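Local coordinates for cerato-platanin-like protein (Moniliophthora perniciosa, PDB 3SUL), which is of unknown function but, as a secreted member of the cerato-platanin family in a fungal plant pathogen, probably takes part in the interaction with the host plant, at residues N29-K34 against V78-A83; D95-G100 against G106-T111. All coordinates share one frame; numbering follows the deposited sequence.

Contact 1 of 2, residues N29-K34 against V78-A83; sequences NGMLTK and VGVDVA
Met31 reaches from the loop 29-34 to two valines on strand 73-80, and its two touching atoms divide the work. CG, near the root of the side chain, lies 3.9 Å from CG1 of Val80, the two side chains crossing at about a right angle. The far methyl, CE, takes the other valine, meeting CG1 of Val78 at 4.1 Å in a slanted approach. One folded side chain therefore spans two strand residues: after CG sets off anti to the carbonyl carbon, the chain bends at chi2 and again at chi3 (-70°), bringing CE round to Val78. Both valines offer CG1, but from different rotamers. CG1 of Val78 stands anti to its backbone N (chi1 178°), whereas CG1 of Val80 sits beside its own.

Phe19 packs on both Met31 and Val80, and Val46 of strand 45-49 touches both valines, so the apolar packing extends to that strand and to the loop carrying Phe19. Backbone hydrogen bonding between Met31 and Cys24 places the loop next to the Cys24-Cys60 disulfide, while Val78 touches Cys120, which is bonded to Cys63.

Residues 31-33 have helical backbone angles, and Lys34 N closes this turn on Gly30 O at 3.2 Å. Lys34 also folds back with its side chain, NZ donating to Asn29 O at 2.8 Å from above the carbonyl plane, 48° out of it. On the strand side the chain turns a corner at Asp81, where Val82 N makes a weak bond to Asp81 OD1, which also receives Ala23 N.

All three touching residues are buried and meet through apolar groups, the closest approaches being carbon to carbon. The contact thus relies on dispersion and the hydrophobic effect, while hydrogen bonds inside the loop and to its neighbours probably hold the turn that presents Met31.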
ATOM      1  N   ASN A  29     -14.783  -6.577  -3.458  1.00 17.24           N
ATOM      2  CA  ASN A  29     -13.345  -6.334  -3.568  1.00 18.37           C
ATOM      3  C   ASN A  29     -12.709  -5.869  -2.282  1.00 17.23           C
ATOM      4  O   ASN A  29     -11.530  -5.636  -2.240  1.00 20.28           O
ATOM      5  CB  ASN A  29     -13.107  -5.294  -4.630  1.00 17.42           C
ATOM      6  CG  ASN A  29     -13.572  -5.780  -5.970  1.00 22.27           C
ATOM      7  OD1 ASN A  29     -13.382  -6.952  -6.275  1.00 21.72           O
ATOM      8  ND2 ASN A  29     -14.289  -4.923  -6.745  1.00 20.61           N
ATOM      9  N   GLY A  30     -13.541  -5.551  -1.286  1.00 17.46           N
ATOM     10  CA  GLY A  30     -13.024  -4.935  -0.095  1.00 15.88           C
ATOM     11  C   GLY A  30     -12.279  -5.932   0.761  1.00 13.85           C
ATOM     12  O   GLY A  30     -12.591  -7.094   0.745  1.00 15.13           O
ATOM     13  N   MET A  31     -11.386  -5.378   1.595  1.00 13.50           N
ATOM     14  CA  MET A  31     -10.525  -6.259   2.379  1.00 11.17           C
ATOM     15  C   MET A  31     -11.337  -6.850   3.477  1.00 13.01           C
ATOM     16  O   MET A  31     -11.002  -7.984   3.856  1.00 13.62           O
ATOM     17  CB  MET A  31      -9.375  -5.449   2.933  1.00 11.22           C
ATOM     18  CG  MET A  31      -8.527  -4.764   1.810  1.00 12.88           C
ATOM     19  SD  MET A  31      -7.815  -6.016   0.786  1.00 18.61           S
ATOM     20  CE  MET A  31      -6.608  -6.706   1.969  1.00 17.49           C
ATOM     21  N   LEU A  32     -12.383  -6.174   3.982  1.00 12.65           N
ATOM     22  CA  LEU A  32     -13.238  -6.843   5.039  1.00 13.75           C
ATOM     23  C   LEU A  32     -13.799  -8.138   4.487  1.00 14.92           C
ATOM     24  O   LEU A  32     -13.817  -9.199   5.143  1.00 14.04           O
ATOM     25  CB  LEU A  32     -14.349  -5.913   5.518  1.00 12.70           C
ATOM     26  CG  LEU A  32     -13.852  -4.624   6.145  1.00 13.63           C
ATOM     27  CD1 LEU A  32     -15.009  -3.650   6.311  1.00 15.24           C
ATOM     28  CD2 LEU A  32     -13.191  -4.877   7.531  1.00 15.99           C
ATOM     29  N   THR A  33     -14.362  -8.081   3.265  1.00 13.08           N
ATOM     30  CA  THR A  33     -14.984  -9.218   2.666  1.00 15.77           C
ATOM     31  C   THR A  33     -13.982 -10.324   2.510  1.00 16.79           C
ATOM     32  O   THR A  33     -14.339 -11.473   2.591  1.00 19.67           O
ATOM     33  CB  THR A  33     -15.575  -8.774   1.357  1.00 16.00           C
ATOM     34  OG1 THR A  33     -16.336  -7.590   1.703  1.00 14.57           O
ATOM     35  CG2 THR A  33     -16.501  -9.881   0.792  1.00 17.28           C
ATOM     36  N   LYS A  34     -12.751  -9.943   2.233  1.00 17.08           N
ATOM     37  CA  LYS A  34     -11.670 -10.928   1.932  1.00 18.09           C
ATOM     38  C   LYS A  34     -11.117 -11.419   3.224  1.00 20.13           C
ATOM     39  O   LYS A  34     -10.205 -12.238   3.198  1.00 23.25           O
ATOM     40  CB  LYS A  34     -10.558 -10.273   1.144  1.00 18.47           C
ATOM     41  CG  LYS A  34     -11.045  -9.902  -0.232  1.00 14.55           C
ATOM     42  CD  LYS A  34     -10.108  -8.974  -0.949  1.00 17.50           C
ATOM     43  CE  LYS A  34     -10.572  -8.944  -2.402  1.00 18.58           C
ATOM     44  NZ  LYS A  34     -10.018  -7.754  -3.176  1.00 20.24           N
ATOM     45  N   VAL A  78      -0.147  -3.832  -0.686  1.00 13.52           N
ATOM     46  CA  VAL A  78      -1.519  -4.152  -1.077  1.00 11.67           C
ATOM     47  C   VAL A  78      -2.252  -2.835  -1.089  1.00 13.12           C
ATOM     48  O   VAL A  78      -2.240  -2.078  -0.089  1.00 14.14           O
ATOM     49  CB  VAL A  78      -2.196  -5.043  -0.087  1.00 13.62           C
ATOM     50  CG1 VAL A  78      -3.675  -5.305  -0.515  1.00 11.33           C
ATOM     51  CG2 VAL A  78      -1.456  -6.332  -0.090  1.00 11.81           C
ATOM     52  N   GLY A  79      -2.868  -2.579  -2.224  1.00 12.64           N
ATOM     53  CA  GLY A  79      -3.629  -1.289  -2.414  1.00 14.14           C
ATOM     54  C   GLY A  79      -4.944  -1.459  -1.650  1.00 14.12           C
ATOM     55  O   GLY A  79      -5.666  -2.428  -1.844  1.00 15.70           O
ATOM     56  N   VAL A  80      -5.233  -0.528  -0.725  1.00 14.60           N
ATOM     57  CA  VAL A  80      -6.452  -0.691   0.060  1.00 16.10           C
ATOM     58  C   VAL A  80      -7.191   0.617   0.166  1.00 16.86           C
ATOM     59  O   VAL A  80      -8.226   0.656   0.791  1.00 16.04           O
ATOM     60  CB  VAL A  80      -6.165  -1.177   1.490  1.00 13.98           C
ATOM     61  CG1 VAL A  80      -5.402  -2.486   1.460  1.00 14.81           C
ATOM     62  CG2 VAL A  80      -5.347  -0.159   2.273  1.00 14.74           C
ATOM     63  N   ASP A  81      -6.618   1.692  -0.375  1.00 17.89           N
ATOM     64  CA  ASP A  81      -7.291   2.978  -0.242  1.00 17.52           C
ATOM     65  C   ASP A  81      -6.970   3.879  -1.445  1.00 19.65           C
ATOM     66  O   ASP A  81      -6.093   3.623  -2.226  1.00 19.24           O
ATOM     67  CB  ASP A  81      -6.949   3.672   1.089  1.00 17.62           C
ATOM     68  CG  ASP A  81      -8.019   4.684   1.482  1.00 19.15           C
ATOM     69  OD1 ASP A  81      -9.075   4.698   0.798  1.00 16.72           O
ATOM     70  OD2 ASP A  81      -7.783   5.412   2.439  1.00 21.65           O
ATOM     71  N   VAL A  82      -7.707   4.955  -1.558  1.00 20.72           N
ATOM     72  CA  VAL A  82      -7.512   5.920  -2.637  1.00 22.09           C
ATOM     73  C   VAL A  82      -6.267   6.740  -2.345  1.00 22.14           C
ATOM     74  O   VAL A  82      -6.084   7.286  -1.237  1.00 23.77           O
ATOM     75  CB  VAL A  82      -8.762   6.828  -2.693  1.00 21.15           C
ATOM     76  CG1 VAL A  82      -8.581   7.943  -3.801  1.00 23.82           C
ATOM     77  CG2 VAL A  82      -9.963   6.004  -3.007  1.00 18.36           C
ATOM     78  N   ALA A  83      -5.349   6.814  -3.328  1.00 24.72           N
ATOM     79  CA  ALA A  83      -4.297   7.846  -3.236  1.00 25.30           C
ATOM     80  C   ALA A  83      -4.545   8.774  -4.395  1.00 26.62           C
ATOM     81  O   ALA A  83      -5.060   8.339  -5.429  1.00 25.74           O
ATOM     82  CB  ALA A  83      -2.898   7.291  -3.297  1.00 25.03           C
TER

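Contact 2 of 2, residues D95-G100 against G106-T111; sequences DDLTNG and GNIDVT
Ile108 and Val110, two residues apart on one face of a double-psi beta-barrel strand, receive Leu97 and Thr98 from the last turn of helix 91-98, which covers the barrel here. The apolar contacts are made by methyl groups. Ile108 CD1 meets Thr98 CG2 at 3.7 Å and also touches Leu97 CD1, at 4.2 Å; with CG1 between the backbone N and the carbonyl carbon, the chain runs out straight (chi2 179°) to the helix. Leu97 CD1 lies 3.9 Å from Val110 CG1, the side chains roughly perpendicular. Leu6 of strand 4-8 touches Leu97 and Val110, and Trp68 of strand 63-68 lies against Thr98 and Ile108, extending this apolar layer.

Polar bonds shape the helix end instead. Asn99, with positive phi, stops the helix in a Schellman motif: Gly100 N returns to Asp95 O at 2.8 Å, and Asn99 N makes a weak bond to Asp96 O. Lys73 ties this end to the neighbouring strand 73-80, through a salt bridge to Asp96 OD1 and a hydrogen bond to Asn99 OD1.

Thr98 belongs to both groups. While its CG2 faces Ile108, its OG1 (chi1 61°) is hydrogen-bonded backward to the carbonyl oxygen of Met94 and forward to Gln101 N.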
ATOM      1  N   ASP A  95      10.518   3.430   5.053  1.00 22.07           N
ATOM      2  CA  ASP A  95      11.785   3.035   5.672  1.00 22.63           C
ATOM      3  C   ASP A  95      12.454   1.813   5.124  1.00 23.46           C
ATOM      4  O   ASP A  95      13.682   1.756   5.054  1.00 24.05           O
ATOM      5  CB  ASP A  95      11.664   2.888   7.199  1.00 22.35           C
ATOM      6  CG  ASP A  95      11.916   4.157   7.928  1.00 25.44           C
ATOM      7  OD1 ASP A  95      12.571   5.099   7.381  1.00 30.23           O
ATOM      8  OD2 ASP A  95      11.460   4.221   9.079  1.00 28.82           O
ATOM      9  N   ASP A  96      11.642   0.816   4.783  1.00 21.99           N
ATOM     10  CA  ASP A  96      12.131  -0.372   4.161  1.00 22.62           C
ATOM     11  C   ASP A  96      12.801  -0.003   2.832  1.00 23.10           C
ATOM     12  O   ASP A  96      13.979  -0.317   2.611  1.00 22.23           O
ATOM     13  CB  ASP A  96      10.960  -1.345   3.953  1.00 19.28           C
ATOM     14  CG  ASP A  96      11.418  -2.728   3.603  1.00 19.86           C
ATOM     15  OD1 ASP A  96      12.489  -2.907   2.996  1.00 20.99           O
ATOM     16  OD2 ASP A  96      10.700  -3.694   3.953  1.00 19.89           O
ATOM     17  N   LEU A  97      12.018   0.650   1.985  1.00 23.54           N
ATOM     18  CA  LEU A  97      12.406   1.040   0.646  1.00 26.95           C
ATOM     19  C   LEU A  97      13.664   1.868   0.679  1.00 27.45           C
ATOM     20  O   LEU A  97      14.518   1.654  -0.174  1.00 27.97           O
ATOM     21  CB  LEU A  97      11.315   1.850  -0.033  1.00 26.50           C
ATOM     22  CG  LEU A  97      10.267   1.159  -0.902  1.00 29.75           C
ATOM     23  CD1 LEU A  97       9.236   2.132  -1.462  1.00 26.57           C
ATOM     24  CD2 LEU A  97      10.886   0.342  -2.065  1.00 24.24           C
ATOM     25  N   THR A  98      13.794   2.770   1.680  1.00 27.70           N
ATOM     26  CA  THR A  98      14.873   3.767   1.694  1.00 27.63           C
ATOM     27  C   THR A  98      15.979   3.516   2.697  1.00 28.28           C
ATOM     28  O   THR A  98      16.844   4.342   2.844  1.00 28.10           O
ATOM     29  CB  THR A  98      14.351   5.134   1.927  1.00 26.48           C
ATOM     30  OG1 THR A  98      13.710   5.176   3.209  1.00 25.92           O
ATOM     31  CG2 THR A  98      13.284   5.400   0.880  1.00 27.90           C
ATOM     32  N   ASN A  99      15.987   2.340   3.315  1.00 28.53           N
ATOM     33  CA  ASN A  99      16.982   2.027   4.312  1.00 29.15           C
ATOM     34  C   ASN A  99      17.005   3.127   5.394  1.00 29.14           C
ATOM     35  O   ASN A  99      18.051   3.731   5.723  1.00 29.26           O
ATOM     36  CB  ASN A  99      18.320   1.709   3.647  1.00 29.96           C
ATOM     37  CG  ASN A  99      18.412   0.221   3.222  1.00 28.07           C
ATOM     38  OD1 ASN A  99      17.749  -0.657   3.804  1.00 28.38           O
ATOM     39  ND2 ASN A  99      19.240  -0.057   2.207  1.00 27.13           N
ATOM     40  N   GLY A 100      15.784   3.409   5.853  1.00 28.54           N
ATOM     41  CA  GLY A 100      15.499   4.215   7.029  1.00 28.76           C
ATOM     42  C   GLY A 100      15.490   5.703   6.759  1.00 29.24           C
ATOM     43  O   GLY A 100      15.932   6.472   7.620  1.00 29.90           O
ATOM     44  N   GLY A 106      10.765  11.977   2.943  1.00 28.15           N
ATOM     45  CA  GLY A 106       9.328  12.299   2.902  1.00 28.14           C
ATOM     46  C   GLY A 106       8.547  11.931   1.647  1.00 30.47           C
ATOM     47  O   GLY A 106       7.406  11.422   1.712  1.00 30.76           O
ATOM     48  N   ASN A 107       9.135  12.216   0.494  1.00 29.76           N
ATOM     49  CA  ASN A 107       8.582  11.704  -0.747  1.00 29.88           C
ATOM     50  C   ASN A 107       9.753  11.272  -1.600  1.00 30.37           C
ATOM     51  O   ASN A 107      10.784  11.957  -1.687  1.00 30.17           O
ATOM     52  CB  ASN A 107       7.674  12.733  -1.481  1.00 30.81           C
ATOM     53  CG  ASN A 107       7.251  12.280  -2.929  1.00 34.27           C
ATOM     54  OD1 ASN A 107       6.094  11.916  -3.151  1.00 42.43           O
ATOM     55  ND2 ASN A 107       8.183  12.328  -3.911  1.00 35.88           N
ATOM     56  N   ILE A 108       9.584  10.115  -2.229  1.00 29.07           N
ATOM     57  CA  ILE A 108      10.546   9.627  -3.202  1.00 28.82           C
ATOM     58  C   ILE A 108       9.786   9.319  -4.491  1.00 29.80           C
ATOM     59  O   ILE A 108       8.529   9.284  -4.508  1.00 31.18           O
ATOM     60  CB  ILE A 108      11.256   8.385  -2.694  1.00 27.50           C
ATOM     61  CG1 ILE A 108      10.246   7.231  -2.437  1.00 27.62           C
ATOM     62  CG2 ILE A 108      12.072   8.743  -1.436  1.00 26.57           C
ATOM     63  CD1 ILE A 108      10.911   5.962  -1.946  1.00 29.96           C
ATOM     64  N   ASP A 109      10.519   9.142  -5.583  1.00 30.55           N
ATOM     65  CA  ASP A 109       9.910   8.563  -6.793  1.00 29.39           C
ATOM     66  C   ASP A 109      10.318   7.099  -6.868  1.00 29.25           C
ATOM     67  O   ASP A 109      11.497   6.741  -6.635  1.00 27.87           O
ATOM     68  CB  ASP A 109      10.381   9.264  -8.069  1.00 32.64           C
ATOM     69  CG  ASP A 109       9.439  10.400  -8.488  1.00 35.78           C
ATOM     70  OD1 ASP A 109       8.756  10.278  -9.551  1.00 40.89           O
ATOM     71  OD2 ASP A 109       9.370  11.399  -7.740  1.00 41.64           O
ATOM     72  N   VAL A 110       9.353   6.250  -7.189  1.00 26.03           N
ATOM     73  CA  VAL A 110       9.591   4.807  -7.140  1.00 25.36           C
ATOM     74  C   VAL A 110       9.011   4.267  -8.408  1.00 24.00           C
ATOM     75  O   VAL A 110       8.356   4.977  -9.139  1.00 26.81           O
ATOM     76  CB  VAL A 110       8.871   4.060  -5.974  1.00 23.21           C
ATOM     77  CG1 VAL A 110       9.314   4.542  -4.567  1.00 24.21           C
ATOM     78  CG2 VAL A 110       7.339   3.999  -6.214  1.00 26.01           C
ATOM     79  N   THR A 111       9.310   3.003  -8.665  1.00 25.48           N
ATOM     80  CA  THR A 111       8.837   2.249  -9.780  1.00 23.07           C
ATOM     81  C   THR A 111       7.975   1.114  -9.230  1.00 23.31           C
ATOM     82  O   THR A 111       8.355   0.497  -8.267  1.00 24.08           O
ATOM     83  CB  THR A 111      10.064   1.820 -10.653  1.00 24.76           C
ATOM     84  OG1 THR A 111       9.652   0.985 -11.722  1.00 23.78           O
ATOM     85  CG2 THR A 111      11.131   1.128  -9.833  1.00 26.82           C
TER

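From the N terminus, strand 4-8 gives way to a long loop that carries residues 29-34. Contact 1 closes when the chain, having built strands 45-49 and 63-68, arrives at the end of strand 73-80, with 43 residues between its segments. Only then does the chain pass through strand 87-89 into helix 91-98, where contact 2 opens; it closes after five residues, most of them in helix 102-105. The two neither nest nor cross. Their centres are 22 Å apart on opposite sides of the chain's centre, yet both reach the same sheet: contact 1 ties the long loop to strand 73-80, contact 2 helix 91-98 to strand 107-115.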